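Local coordinates for protein dermonecrotic toxin (Pasteurella multocida, PDB 2EBF) that acts as a potent mitogen and dermonecrotic toxin that induces bone resorption and is associated with severe atrophic rhinitis in pigs, the present chain being its C-terminal region, at residues A[272-277]-A[288-293]; A[651-656]-A[732-737]; A[687-692]-A[709-714]. All blocks are in the same frame, centred on the assembly; numbering follows the deposited sequence.

Contact 1: A[272-277]-A[288-293]; sequences YSISPY and YPFTFF
Ile274 has chi1 at -61°, which sets CG2 opposite the backbone N and points this methyl at the first turn of helix 288-300. Phe290 CG is likewise opposite its own N, chi1 -178°, and its ring lies beside Ser275 and Pro276. Together they close a helix-loop-helix connection in the C2 domain. Helix 267-273 ends, residues 274-277 run on without regular structure, and the chain returns as helix 288-300.

The contact is apolar, with no hydrogen bond across it. Ile274 CG2 sits 3.4 Å from Phe290 CA, so the methyl rests on the helix backbone itself. It also lies 4.0 Å from Phe293 CB, one turn further on. The other branch of Ile274 runs toward the start of the helix. Its CD1 meets Pro289 CB at 4.0 Å, the two side chains meeting at a slant. Phe293 N bonds to Pro289 O, the ordinary helical bond of this turn.

Around the Phe290 ring the neighbours come from different sides. Ile274 CG2 is at the edge, near the ring plane. Pro276 N lies over one face. Ser275 CA is 3.7 Å from Phe290 CD2.

Bonds within the loop set its shape. Ser275 OG accepts from Tyr277 N at 3.1 Å, an ST turn. Ser275 O bonds to Asn279 ND2, and Ser278 OG bonds to both Ser273 O and Ser275 N. Beyond the contact, Phe293 touches Tyr267 and Met270. Phe293 thus packs against both the Ile274 methyl and helix 267-273. Pro276 forms the more exposed border of the contact, where its CD reaches Phe290 CE2 at 3.7 Å.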
loop_
_atom_site.group_PDB
_atom_site.type_symbol
_atom_site.label_atom_id
_atom_site.label_comp_id
_atom_site.label_asym_id
_atom_site.label_seq_id
_atom_site.Cartn_x
_atom_site.Cartn_y
_atom_site.Cartn_z
ATOM N N TYR A 272 -19.556 -5.574 15.243
ATOM C CA TYR A 272 -18.933 -5.536 16.571
ATOM C C TYR A 272 -19.778 -4.839 17.638
ATOM O O TYR A 272 -19.465 -4.920 18.824
ATOM C CB TYR A 272 -17.515 -4.944 16.491
ATOM C CG TYR A 272 -16.507 -5.939 15.958
ATOM C CD1 TYR A 272 -15.922 -5.782 14.693
ATOM C CD2 TYR A 272 -16.166 -7.065 16.707
ATOM C CE1 TYR A 272 -15.005 -6.721 14.209
ATOM C CE2 TYR A 272 -15.260 -8.005 16.227
ATOM C CZ TYR A 272 -14.684 -7.829 14.983
ATOM O OH TYR A 272 -13.786 -8.771 14.541
ATOM N N SER A 273 -20.853 -4.180 17.219
ATOM C CA SER A 273 -21.768 -3.529 18.152
ATOM C C SER A 273 -23.148 -4.203 18.228
ATOM O O SER A 273 -23.971 -3.830 19.067
ATOM C CB SER A 273 -21.909 -2.029 17.832
ATOM O OG SER A 273 -22.440 -1.820 16.531
ATOM N N ILE A 274 -23.394 -5.193 17.368
ATOM C CA ILE A 274 -24.699 -5.865 17.318
ATOM C C ILE A 274 -24.573 -7.396 17.380
ATOM O O ILE A 274 -24.046 -8.023 16.457
ATOM C CB ILE A 274 -25.531 -5.419 16.080
ATOM C CG1 ILE A 274 -25.816 -3.912 16.133
ATOM C CG2 ILE A 274 -26.834 -6.202 15.989
ATOM C CD1 ILE A 274 -26.245 -3.301 14.804
ATOM N N SER A 275 -25.059 -7.978 18.481
ATOM C CA SER A 275 -25.047 -9.432 18.697
ATOM C C SER A 275 -25.938 -9.789 19.894
ATOM O O SER A 275 -26.440 -8.886 20.565
ATOM C CB SER A 275 -23.619 -9.931 18.940
ATOM O OG SER A 275 -23.250 -9.742 20.291
ATOM N N PRO A 276 -26.142 -11.098 20.171
ATOM C CA PRO A 276 -26.876 -11.478 21.390
ATOM C C PRO A 276 -26.289 -10.890 22.679
ATOM O O PRO A 276 -27.033 -10.668 23.637
ATOM C CB PRO A 276 -26.782 -13.014 21.407
ATOM C CG PRO A 276 -25.703 -13.368 20.413
ATOM C CD PRO A 276 -25.758 -12.287 19.384
ATOM N N TYR A 277 -24.979 -10.625 22.689
ATOM C CA TYR A 277 -24.300 -10.059 23.863
ATOM C C TYR A 277 -24.763 -8.643 24.193
ATOM O O TYR A 277 -24.816 -8.262 25.363
ATOM C CB TYR A 277 -22.783 -10.042 23.669
ATOM C CG TYR A 277 -22.137 -11.394 23.496
ATOM C CD1 TYR A 277 -21.263 -11.630 22.434
ATOM C CD2 TYR A 277 -22.380 -12.434 24.396
ATOM C CE1 TYR A 277 -20.647 -12.867 22.268
ATOM C CE2 TYR A 277 -21.770 -13.679 24.237
ATOM C CZ TYR A 277 -20.908 -13.886 23.170
ATOM O OH TYR A 277 -20.298 -15.109 23.001
ATOM N N TYR A 288 -33.937 -5.211 18.619
ATOM C CA TYR A 288 -34.239 -4.591 17.317
ATOM C C TYR A 288 -33.062 -4.400 16.348
ATOM O O TYR A 288 -33.209 -4.678 15.153
ATOM C CB TYR A 288 -35.007 -3.273 17.497
ATOM C CG TYR A 288 -36.062 -3.306 18.586
ATOM C CD1 TYR A 288 -36.895 -4.412 18.752
ATOM C CD2 TYR A 288 -36.229 -2.224 19.446
ATOM C CE1 TYR A 288 -37.859 -4.445 19.760
ATOM C CE2 TYR A 288 -37.192 -2.241 20.453
ATOM C CZ TYR A 288 -38.003 -3.352 20.605
ATOM O OH TYR A 288 -38.955 -3.373 21.607
ATOM N N PRO A 289 -31.899 -3.927 16.847
ATOM C CA PRO A 289 -30.773 -3.780 15.922
ATOM C C PRO A 289 -30.302 -5.136 15.428
ATOM O O PRO A 289 -29.924 -5.265 14.265
ATOM C CB PRO A 289 -29.686 -3.124 16.785
ATOM C CG PRO A 289 -30.399 -2.570 17.974
ATOM C CD PRO A 289 -31.530 -3.508 18.214
ATOM N N PHE A 290 -30.341 -6.132 16.312
ATOM C CA PHE A 290 -29.931 -7.493 15.983
ATOM C C PHE A 290 -30.856 -8.109 14.931
ATOM O O PHE A 290 -30.389 -8.751 13.989
ATOM C CB PHE A 290 -29.845 -8.356 17.252
ATOM C CG PHE A 290 -29.392 -9.771 17.008
ATOM C CD1 PHE A 290 -30.281 -10.833 17.162
ATOM C CD2 PHE A 290 -28.085 -10.046 16.625
ATOM C CE1 PHE A 290 -29.869 -12.151 16.933
ATOM C CE2 PHE A 290 -27.664 -11.359 16.392
ATOM C CZ PHE A 290 -28.558 -12.413 16.548
ATOM N N THR A 291 -32.160 -7.889 15.095
ATOM C CA THR A 291 -33.157 -8.320 14.116
ATOM C C THR A 291 -32.869 -7.680 12.759
ATOM O O THR A 291 -32.813 -8.371 11.738
ATOM C CB THR A 291 -34.592 -7.968 14.582
ATOM O OG1 THR A 291 -34.822 -8.519 15.888
ATOM C CG2 THR A 291 -35.641 -8.517 13.606
ATOM N N PHE A 292 -32.675 -6.362 12.770
ATOM C CA PHE A 292 -32.350 -5.588 11.575
ATOM C C PHE A 292 -31.108 -6.127 10.856
ATOM O O PHE A 292 -31.125 -6.327 9.639
ATOM C CB PHE A 292 -32.168 -4.112 11.948
ATOM C CG PHE A 292 -31.633 -3.258 10.833
ATOM C CD1 PHE A 292 -32.496 -2.689 9.898
ATOM C CD2 PHE A 292 -30.261 -3.015 10.721
ATOM C CE1 PHE A 292 -32.005 -1.896 8.859
ATOM C CE2 PHE A 292 -29.757 -2.221 9.690
ATOM C CZ PHE A 292 -30.630 -1.660 8.756
ATOM N N PHE A 293 -30.048 -6.376 11.620
ATOM C CA PHE A 293 -28.777 -6.841 11.072
ATOM C C PHE A 293 -28.854 -8.303 10.641
ATOM O O PHE A 293 -28.271 -8.687 9.624
ATOM C CB PHE A 293 -27.650 -6.625 12.098
ATOM C CG PHE A 293 -26.258 -6.836 11.547
ATOM C CD1 PHE A 293 -25.407 -7.775 12.125
ATOM C CD2 PHE A 293 -25.795 -6.092 10.461
ATOM C CE1 PHE A 293 -24.115 -7.972 11.631
ATOM C CE2 PHE A 293 -24.498 -6.287 9.955
ATOM C CZ PHE A 293 -23.665 -7.228 10.540
#

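Contact 2: A[651-656]-A[732-737]; sequences TWWRRE and FMPPLF
Thr651 OG1 is hydrogen-bonded to Phe732 O at 2.7 Å. The hydroxyl is tilted 35° from the carbonyl plane. The same residue puts its methyl over the Phe732 ring: CG2 is 3.5 Å from the ring centroid, 15° off the normal, a CH-pi contact. With chi1 at -176°, OG1 is opposite the backbone N and reaches Phe732 O, while CG2 sits between N and C, above the ring.

Trp653 makes the second apolar contact. Pro734 lies over one face of the indole, its CD 3.8 Å from the centroid of the six-membered ring. Leu736 CD2 approaches the indole edge, 4.0 Å from Trp653 CH2. Pro735 O lies in the ring plane, also at the edge.

Further out, Gln664 O of strand 660-673 is also within hydrogen-bonding distance of the Thr651 hydroxyl, whose single proton the two carbonyls must share or alternate. Trp653 NE1 bonds to Thr738 OG1, which also bonds to Pro735 O, so the indole edge is tied to the chain just beyond Phe737. Phe732 and Pro734 both pack on Phe718 of strand 717-720, and Lys724 makes a cation-pi contact with the Phe732 ring.

The segment after helix 726-730 thus covers part of the antiparallel sheet of the C3 domain, in the C-terminal region that carries a thiol protease-like catalytic triad.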
loop_
_atom_site.group_PDB
_atom_site.type_symbol
_atom_site.label_atom_id
_atom_site.label_comp_id
_atom_site.label_asym_id
_atom_site.label_seq_id
_atom_site.Cartn_x
_atom_site.Cartn_y
_atom_site.Cartn_z
ATOM N N THR A 651 24.950 2.935 -20.287
ATOM C CA THR A 651 24.594 2.598 -21.663
ATOM C C THR A 651 23.219 3.181 -21.982
ATOM O O THR A 651 22.395 3.341 -21.092
ATOM C CB THR A 651 24.637 1.071 -21.905
ATOM O OG1 THR A 651 24.370 0.790 -23.284
ATOM C CG2 THR A 651 23.632 0.327 -21.009
ATOM N N TRP A 652 22.975 3.496 -23.249
ATOM C CA TRP A 652 21.757 4.209 -23.622
ATOM C C TRP A 652 21.435 3.960 -25.088
ATOM O O TRP A 652 22.199 3.300 -25.795
ATOM C CB TRP A 652 21.885 5.724 -23.333
ATOM C CG TRP A 652 22.937 6.434 -24.154
ATOM C CD1 TRP A 652 22.771 7.009 -25.389
ATOM C CD2 TRP A 652 24.308 6.646 -23.794
ATOM N NE1 TRP A 652 23.961 7.551 -25.825
ATOM C CE2 TRP A 652 24.919 7.347 -24.864
ATOM C CE3 TRP A 652 25.089 6.294 -22.678
ATOM C CZ2 TRP A 652 26.272 7.705 -24.849
ATOM C CZ3 TRP A 652 26.438 6.661 -22.660
ATOM C CH2 TRP A 652 27.012 7.364 -23.743
ATOM N N TRP A 653 20.296 4.482 -25.523
ATOM C CA TRP A 653 19.880 4.337 -26.914
ATOM C C TRP A 653 20.100 5.633 -27.656
ATOM O O TRP A 653 19.979 6.732 -27.083
ATOM C CB TRP A 653 18.399 3.931 -27.024
ATOM C CG TRP A 653 18.041 2.717 -26.235
ATOM C CD1 TRP A 653 17.296 2.690 -25.096
ATOM C CD2 TRP A 653 18.432 1.354 -26.497
ATOM N NE1 TRP A 653 17.185 1.407 -24.630
ATOM C CE2 TRP A 653 17.872 0.562 -25.468
ATOM C CE3 TRP A 653 19.188 0.727 -27.506
ATOM C CZ2 TRP A 653 18.027 -0.831 -25.414
ATOM C CZ3 TRP A 653 19.352 -0.673 -27.447
ATOM C CH2 TRP A 653 18.786 -1.429 -26.394
ATOM N N ARG A 654 20.416 5.507 -28.939
ATOM C CA ARG A 654 20.628 6.675 -29.781
ATOM C C ARG A 654 19.893 6.492 -31.111
ATOM O O ARG A 654 19.996 5.435 -31.741
ATOM C CB ARG A 654 22.121 6.893 -30.037
ATOM C CG ARG A 654 22.450 8.212 -30.746
ATOM C CD ARG A 654 23.394 7.959 -31.901
ATOM N NE ARG A 654 24.778 8.147 -31.533
ATOM C CZ ARG A 654 25.824 7.670 -32.209
ATOM N NH1 ARG A 654 25.664 6.932 -33.304
ATOM N NH2 ARG A 654 27.042 7.923 -31.767
ATOM N N ARG A 655 19.145 7.517 -31.519
ATOM C CA ARG A 655 18.441 7.476 -32.806
ATOM C C ARG A 655 19.447 7.323 -33.937
ATOM O O ARG A 655 20.466 8.025 -33.965
ATOM C CB ARG A 655 17.580 8.737 -32.994
ATOM C CG ARG A 655 16.961 8.939 -34.392
ATOM C CD ARG A 655 16.056 7.773 -34.788
ATOM N NE ARG A 655 14.964 8.152 -35.690
ATOM C CZ ARG A 655 15.070 8.324 -37.010
ATOM N NH1 ARG A 655 16.238 8.199 -37.632
ATOM N NH2 ARG A 655 13.989 8.648 -37.713
ATOM N N GLU A 656 19.183 6.370 -34.829
ATOM C CA GLU A 656 19.989 6.169 -36.039
ATOM C C GLU A 656 19.115 6.354 -37.274
ATOM O O GLU A 656 17.897 6.294 -37.182
ATOM C CB GLU A 656 20.629 4.769 -36.068
ATOM C CG GLU A 656 21.641 4.483 -34.949
ATOM C CD GLU A 656 22.887 5.381 -34.962
ATOM O OE1 GLU A 656 23.529 5.481 -33.893
ATOM O OE2 GLU A 656 23.228 5.983 -36.014
ATOM N N PHE A 732 27.302 -3.962 -24.029
ATOM C CA PHE A 732 26.538 -3.484 -22.870
ATOM C C PHE A 732 25.418 -2.547 -23.320
ATOM O O PHE A 732 25.668 -1.471 -23.868
ATOM C CB PHE A 732 27.456 -2.779 -21.853
ATOM C CG PHE A 732 26.732 -2.236 -20.632
ATOM C CD1 PHE A 732 25.783 -3.008 -19.942
ATOM C CD2 PHE A 732 27.030 -0.965 -20.155
ATOM C CE1 PHE A 732 25.129 -2.510 -18.808
ATOM C CE2 PHE A 732 26.384 -0.455 -19.028
ATOM C CZ PHE A 732 25.431 -1.235 -18.344
ATOM N N MET A 733 24.181 -2.980 -23.104
ATOM C CA MET A 733 23.012 -2.209 -23.549
ATOM C C MET A 733 21.925 -2.168 -22.493
ATOM O O MET A 733 21.909 -3.014 -21.598
ATOM C CB MET A 733 22.480 -2.709 -24.917
ATOM C CG MET A 733 22.180 -4.187 -25.029
ATOM S SD MET A 733 21.777 -4.681 -26.750
ATOM C CE MET A 733 23.387 -4.795 -27.524
ATOM N N PRO A 734 21.039 -1.145 -22.550
ATOM C CA PRO A 734 19.976 -1.050 -21.554
ATOM C C PRO A 734 19.037 -2.258 -21.622
ATOM O O PRO A 734 19.059 -2.992 -22.629
ATOM C CB PRO A 734 19.216 0.221 -21.967
ATOM C CG PRO A 734 20.218 1.040 -22.771
ATOM C CD PRO A 734 20.984 -0.030 -23.520
ATOM N N PRO A 735 18.236 -2.488 -20.554
ATOM C CA PRO A 735 17.208 -3.515 -20.628
ATOM C C PRO A 735 16.392 -3.349 -21.911
ATOM O O PRO A 735 16.044 -2.227 -22.298
ATOM C CB PRO A 735 16.356 -3.246 -19.389
ATOM C CG PRO A 735 17.362 -2.738 -18.395
ATOM C CD PRO A 735 18.236 -1.824 -19.234
ATOM N N LEU A 736 16.131 -4.466 -22.575
ATOM C CA LEU A 736 15.556 -4.425 -23.925
ATOM C C LEU A 736 14.134 -3.863 -24.007
ATOM O O LEU A 736 13.761 -3.293 -25.036
ATOM C CB LEU A 736 15.661 -5.797 -24.595
ATOM C CG LEU A 736 17.086 -6.289 -24.881
ATOM C CD1 LEU A 736 17.049 -7.639 -25.564
ATOM C CD2 LEU A 736 17.930 -5.254 -25.690
ATOM N N PHE A 737 13.359 -3.986 -22.929
ATOM C CA PHE A 737 12.018 -3.384 -22.896
ATOM C C PHE A 737 12.064 -1.855 -23.005
ATOM O O PHE A 737 11.045 -1.225 -23.319
ATOM C CB PHE A 737 11.212 -3.836 -21.660
ATOM C CG PHE A 737 11.462 -3.003 -20.420
ATOM C CD1 PHE A 737 10.634 -1.921 -20.101
ATOM C CD2 PHE A 737 12.521 -3.310 -19.573
ATOM C CE1 PHE A 737 10.872 -1.158 -18.949
ATOM C CE2 PHE A 737 12.767 -2.572 -18.424
ATOM C CZ PHE A 737 11.944 -1.492 -18.103
#

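Contact 3: A[687-692]-A[709-714]; sequences FVHDQL and AQRNRA
A Schellman motif ends helix 701-711, and two residues at this end, Arg711 and Asn712, hold the loop 687-692. Arg713 has the positive phi of the motif.

Arg711 grips two successive carbonyls with one edge of its guanidinium. Its NE bonds to Val688 O at 2.7 Å, with an N-H...O angle of 158°. Its NH2 bonds to Phe687 O at 3.1 Å, coming from above the carbonyl plane. Both oxygens lie near the guanidinium plane. A bend at chi3, 59°, turns the group to the loop. NH1 forms a salt bridge with Glu707, which helps fix its rotation.

Asn712 stands its amide almost upright on the Phe687 ring, the two planes 89° apart. ND2 is 3.4 Å above the ring plane, toward the rim, and bonds to Ile708 O. OD1 accepts from a water at 2.8 Å; that water in turn accepts from Val688 N at 2.9 Å.

Phe687 also meets His666 of strand 660-673 edge to face. The contact joins the loop between strands 676-681 and 697-700 to the end of helix 701-711. This helix end lies against strand 643-656.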
loop_
_atom_site.group_PDB
_atom_site.type_symbol
_atom_site.label_atom_id
_atom_site.label_comp_id
_atom_site.label_asym_id
_atom_site.label_seq_id
_atom_site.Cartn_x
_atom_site.Cartn_y
_atom_site.Cartn_z
ATOM N N PHE A 687 33.239 12.767 -25.745
ATOM C CA PHE A 687 31.866 13.261 -25.787
ATOM C C PHE A 687 31.860 14.773 -25.740
ATOM O O PHE A 687 32.779 15.390 -25.197
ATOM C CB PHE A 687 31.042 12.698 -24.619
ATOM C CG PHE A 687 31.158 11.214 -24.475
ATOM C CD1 PHE A 687 30.719 10.371 -25.494
ATOM C CD2 PHE A 687 31.719 10.655 -23.333
ATOM C CE1 PHE A 687 30.852 8.985 -25.385
ATOM C CE2 PHE A 687 31.849 9.274 -23.214
ATOM C CZ PHE A 687 31.407 8.439 -24.229
ATOM N N VAL A 688 30.800 15.357 -26.289
ATOM C CA VAL A 688 30.669 16.810 -26.397
ATOM C C VAL A 688 30.864 17.496 -25.034
ATOM O O VAL A 688 30.373 17.007 -24.004
ATOM C CB VAL A 688 29.332 17.188 -27.100
ATOM C CG1 VAL A 688 28.127 16.931 -26.202
ATOM C CG2 VAL A 688 29.364 18.609 -27.560
ATOM N N HIS A 689 31.592 18.613 -25.037
ATOM C CA HIS A 689 32.090 19.220 -23.801
ATOM C C HIS A 689 32.385 20.698 -23.974
ATOM O O HIS A 689 32.523 21.193 -25.102
ATOM C CB HIS A 689 33.381 18.516 -23.365
ATOM C CG HIS A 689 34.440 18.498 -24.423
ATOM N ND1 HIS A 689 35.330 19.538 -24.605
ATOM C CD2 HIS A 689 34.740 17.577 -25.368
ATOM C CE1 HIS A 689 36.137 19.252 -25.610
ATOM N NE2 HIS A 689 35.803 18.067 -26.089
ATOM N N ASP A 690 32.505 21.398 -22.847
ATOM C CA ASP A 690 32.964 22.785 -22.852
ATOM C C ASP A 690 34.371 22.860 -23.453
ATOM O O ASP A 690 35.193 21.962 -23.236
ATOM C CB ASP A 690 32.961 23.347 -21.430
ATOM C CG ASP A 690 33.093 24.859 -21.399
ATOM O OD1 ASP A 690 34.183 25.372 -21.727
ATOM O OD2 ASP A 690 32.104 25.526 -21.038
ATOM N N GLN A 691 34.642 23.929 -24.206
ATOM C CA GLN A 691 35.907 24.077 -24.939
ATOM C C GLN A 691 37.171 23.960 -24.094
ATOM O O GLN A 691 38.175 23.408 -24.546
ATOM C CB GLN A 691 35.939 25.395 -25.731
ATOM C CG GLN A 691 35.491 25.256 -27.181
ATOM C CD GLN A 691 36.282 24.201 -27.948
ATOM O OE1 GLN A 691 35.773 23.116 -28.235
ATOM N NE2 GLN A 691 37.537 24.516 -28.267
ATOM N N LEU A 692 37.127 24.481 -22.875
ATOM C CA LEU A 692 38.309 24.469 -22.020
ATOM C C LEU A 692 38.221 23.443 -20.882
ATOM O O LEU A 692 38.853 23.606 -19.836
ATOM C CB LEU A 692 38.602 25.884 -21.500
ATOM C CG LEU A 692 37.506 26.697 -20.798
ATOM C CD1 LEU A 692 37.712 26.678 -19.287
ATOM C CD2 LEU A 692 37.519 28.139 -21.315
ATOM N N ALA A 709 25.083 11.037 -19.353
ATOM C CA ALA A 709 23.783 10.864 -19.997
ATOM C C ALA A 709 23.295 12.184 -20.606
ATOM O O ALA A 709 22.818 12.220 -21.736
ATOM C CB ALA A 709 22.757 10.312 -19.003
ATOM N N GLN A 710 23.439 13.268 -19.857
ATOM C CA GLN A 710 22.969 14.580 -20.316
ATOM C C GLN A 710 23.761 15.090 -21.517
ATOM O O GLN A 710 23.184 15.550 -22.514
ATOM C CB GLN A 710 23.009 15.589 -19.168
ATOM C CG GLN A 710 21.925 15.358 -18.122
ATOM C CD GLN A 710 21.892 16.418 -17.039
ATOM O OE1 GLN A 710 22.864 17.140 -16.815
ATOM N NE2 GLN A 710 20.764 16.498 -16.338
ATOM N N ARG A 711 25.085 14.985 -21.441
ATOM C CA ARG A 711 25.943 15.460 -22.532
ATOM C C ARG A 711 25.640 14.732 -23.832
ATOM O O ARG A 711 25.677 15.328 -24.925
ATOM C CB ARG A 711 27.426 15.334 -22.169
ATOM C CG ARG A 711 27.880 16.396 -21.194
ATOM C CD ARG A 711 29.212 16.080 -20.552
ATOM N NE ARG A 711 30.303 15.915 -21.513
ATOM C CZ ARG A 711 31.504 15.449 -21.178
ATOM N NH1 ARG A 711 31.748 15.125 -19.921
ATOM N NH2 ARG A 711 32.460 15.313 -22.087
ATOM N N ASN A 712 25.319 13.451 -23.704
ATOM C CA ASN A 712 25.066 12.604 -24.852
ATOM C C ASN A 712 23.603 12.522 -25.274
ATOM O O ASN A 712 23.259 11.734 -26.167
ATOM C CB ASN A 712 25.628 11.207 -24.587
ATOM C CG ASN A 712 27.132 11.168 -24.693
ATOM O OD1 ASN A 712 27.696 11.310 -25.788
ATOM N ND2 ASN A 712 27.796 10.986 -23.562
ATOM N N ARG A 713 22.749 13.321 -24.625
ATOM C CA ARG A 713 21.307 13.309 -24.879
ATOM C C ARG A 713 20.797 11.865 -24.890
ATOM O O ARG A 713 20.074 11.443 -25.798
ATOM C CB ARG A 713 20.968 14.060 -26.177
ATOM C CG ARG A 713 21.386 15.554 -26.136
ATOM C CD ARG A 713 21.100 16.262 -27.454
ATOM N NE ARG A 713 19.661 16.351 -27.707
ATOM C CZ ARG A 713 18.877 17.331 -27.255
ATOM N NH1 ARG A 713 19.388 18.320 -26.526
ATOM N NH2 ARG A 713 17.577 17.320 -27.531
ATOM N N ALA A 714 21.218 11.118 -23.867
ATOM C CA ALA A 714 20.940 9.691 -23.738
ATOM C C ALA A 714 19.457 9.394 -23.595
ATOM O O ALA A 714 18.765 10.047 -22.807
ATOM C CB ALA A 714 21.695 9.130 -22.533
HETATM O O HOH W 1 28.810 13.476 -27.184
#

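How the contacts relate
Contacts 2 and 3 belong to the C3 domain, and contact 1 to the C2 domain on the opposite side of the chain's centre. The centre of contact 1 is about 64 Å from that of contact 2 and 73 Å from that of contact 3. Contacts 2 and 3 have centres about 18 Å apart and touch: Trp652 CG meets Ala714 CB at 3.4 Å. Residues 687-714 lie in sequence between the two segments of contact 2. The phosphonate pocket is formed by Gly624 to Ser628, among them Cys626, here disulfide-linked to Cys620. Neither contact is part of it; the Phe687 side chain is about 11 Å from the phosphonate, and that of Phe732 about 13 Å.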